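Side-chain contact in VP1 (PDB 4PCH), which forms pentamers as the major capsid protein of human polyomavirus 7 and probably takes part in attachment to host cells: residues B[40-45]-B[256-261]. Residues are numbered along the deposited sequence; the frame is centred on the assembly and turned at random.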
loop_
_atom_site.group_PDB
_atom_site.type_symbol
_atom_site.label_atom_id
_atom_site.label_comp_id
_atom_site.label_asym_id
_atom_site.label_seq_id
_atom_site.Cartn_x
_atom_site.Cartn_y
_atom_site.Cartn_z
ATOM N N PHE B 40 0.332 -27.140 19.949
ATOM C CA PHE B 40 1.211 -26.127 19.360
ATOM C C PHE B 40 1.819 -26.710 18.119
ATOM O O PHE B 40 2.654 -27.629 18.181
ATOM C CB PHE B 40 2.280 -25.603 20.300
ATOM C CG PHE B 40 1.746 -25.077 21.608
ATOM C CD1 PHE B 40 0.834 -24.038 21.634
ATOM C CD2 PHE B 40 2.182 -25.612 22.811
ATOM C CE1 PHE B 40 0.343 -23.549 22.839
ATOM C CE2 PHE B 40 1.691 -25.133 24.027
ATOM C CZ PHE B 40 0.768 -24.103 24.027
ATOM N N GLN B 41 1.361 -26.182 17.001
ATOM C CA GLN B 41 1.867 -26.557 15.681
ATOM C C GLN B 41 1.590 -25.363 14.780
ATOM O O GLN B 41 0.610 -24.637 15.002
ATOM C CB GLN B 41 1.137 -27.797 15.133
ATOM C CG GLN B 41 1.541 -29.115 15.765
ATOM C CD GLN B 41 2.035 -30.170 14.773
ATOM O OE1 GLN B 41 1.298 -31.117 14.429
ATOM N NE2 GLN B 41 3.304 -30.025 14.314
ATOM N N SER B 42 2.451 -25.156 13.782
ATOM C CA SER B 42 2.295 -24.018 12.864
ATOM C C SER B 42 1.556 -24.326 11.565
ATOM O O SER B 42 1.264 -23.419 10.808
ATOM C CB SER B 42 3.655 -23.366 12.553
ATOM O OG SER B 42 4.573 -24.309 12.075
ATOM N N ARG B 43 1.282 -25.597 11.299
ATOM C CA ARG B 43 0.330 -26.001 10.269
ATOM C C ARG B 43 -0.678 -26.938 10.914
ATOM O O ARG B 43 -0.299 -27.790 11.715
ATOM C CB ARG B 43 1.034 -26.708 9.138
ATOM C CG ARG B 43 1.878 -25.776 8.299
ATOM C CD ARG B 43 2.665 -26.513 7.240
ATOM N NE ARG B 43 3.433 -25.557 6.435
ATOM C CZ ARG B 43 3.967 -25.803 5.237
ATOM N NH1 ARG B 43 3.915 -27.009 4.667
ATOM N NH2 ARG B 43 4.644 -24.829 4.633
ATOM N N GLY B 44 -1.934 -26.769 10.536
ATOM C CA GLY B 44 -2.998 -27.613 11.055
ATOM C C GLY B 44 -3.086 -28.917 10.314
ATOM O O GLY B 44 -2.285 -29.214 9.409
ATOM N N LEU B 45 -4.052 -29.734 10.722
ATOM C CA LEU B 45 -4.466 -30.880 9.913
ATOM C C LEU B 45 -5.122 -30.287 8.675
ATOM O O LEU B 45 -5.430 -29.097 8.655
ATOM C CB LEU B 45 -5.504 -31.712 10.653
ATOM C CG LEU B 45 -5.037 -32.303 11.978
ATOM C CD1 LEU B 45 -6.208 -32.962 12.694
ATOM C CD2 LEU B 45 -3.926 -33.294 11.761
ATOM N N ALA B 256 0.114 -21.055 9.929
ATOM C CA ALA B 256 0.195 -20.021 10.944
ATOM C C ALA B 256 1.613 -19.495 11.076
ATOM O O ALA B 256 2.564 -20.064 10.551
ATOM C CB ALA B 256 -0.290 -20.572 12.292
ATOM N N GLY B 257 1.766 -18.374 11.770
ATOM C CA GLY B 257 3.104 -17.939 12.185
ATOM C C GLY B 257 3.766 -18.989 13.048
ATOM O O GLY B 257 3.104 -19.838 13.625
ATOM N N TYR B 258 5.095 -18.946 13.121
ATOM C CA TYR B 258 5.849 -19.846 13.968
ATOM C C TYR B 258 5.727 -19.506 15.441
ATOM O O TYR B 258 6.058 -20.303 16.320
ATOM C CB TYR B 258 7.307 -19.741 13.584
ATOM C CG TYR B 258 7.661 -20.204 12.190
ATOM C CD1 TYR B 258 6.862 -21.123 11.483
ATOM C CD2 TYR B 258 8.873 -19.833 11.634
ATOM C CE1 TYR B 258 7.257 -21.586 10.238
ATOM C CE2 TYR B 258 9.291 -20.326 10.397
ATOM C CZ TYR B 258 8.473 -21.201 9.706
ATOM O OH TYR B 258 8.934 -21.677 8.496
ATOM N N GLY B 259 5.341 -18.267 15.689
ATOM C CA GLY B 259 5.201 -17.730 17.038
ATOM C C GLY B 259 4.978 -16.235 16.959
ATOM O O GLY B 259 5.204 -15.605 15.919
ATOM N N ARG B 260 4.513 -15.641 18.058
ATOM C CA ARG B 260 4.396 -14.179 18.172
ATOM C C ARG B 260 5.095 -13.736 19.442
ATOM O O ARG B 260 4.695 -14.123 20.544
ATOM C CB ARG B 260 2.963 -13.619 18.129
ATOM C CG ARG B 260 2.953 -12.104 18.318
ATOM C CD ARG B 260 1.599 -11.459 18.064
ATOM N NE ARG B 260 1.310 -11.361 16.623
ATOM C CZ ARG B 260 1.723 -10.368 15.837
ATOM N NH1 ARG B 260 2.469 -9.375 16.313
ATOM N NH2 ARG B 260 1.421 -10.357 14.540
ATOM N N PHE B 261 6.151 -12.946 19.247
ATOM C CA PHE B 261 6.956 -12.360 20.329
ATOM C C PHE B 261 6.243 -11.165 20.936
ATOM O O PHE B 261 5.699 -10.357 20.220
ATOM C CB PHE B 261 8.336 -11.936 19.789
ATOM C CG PHE B 261 9.201 -11.212 20.789
ATOM C CD1 PHE B 261 9.865 -11.913 21.774
ATOM C CD2 PHE B 261 9.328 -9.817 20.752
ATOM C CE1 PHE B 261 10.666 -11.276 22.699
ATOM C CE2 PHE B 261 10.130 -9.179 21.677
ATOM C CZ PHE B 261 10.788 -9.894 22.649
#
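Ser-42 meets Ala-256, Gly-257 and Tyr-258 in a small, buried contact where the short, weakly bonded strand 43-46 starts to pair antiparallel with the long strand 253-271. One backbone bond crosses it: Ala-256 N donates to Ser-42 O at 2.8 Å, nearly straight at 166°. Ala-256 CB lies 3.6 Å from Ser-42 O. Ser-42 CB points toward the other chain and rests 3.7 Å from Gly-257 O, a van der Waals contact. In this jelly-roll core, a truncated part of the VP1 coat protein, the strand pairing runs on through Gly-44 and Val-254, while strand 253-271 breaks its regular course around Gly-257 and Tyr-258. With chi1 at 54°, Ser-42 OG sits between its own N and carbonyl carbon and passes obliquely by the Tyr-258 ring, 4.0 Å from CD1. That hydroxyl is hydrogen-bonded to Asp-153 O of the second subunit, which brings the pentamer interface right up to this junction. Tyr-258 CB points away from 40-45, yet chi1 of -65°, with CG beside the backbone N, brings the CD1 corner of the ring back to Ser-42; its OH bonds to Gln-97 and its ring meets Phe-94, while Ile-133 of the second subunit packs against it.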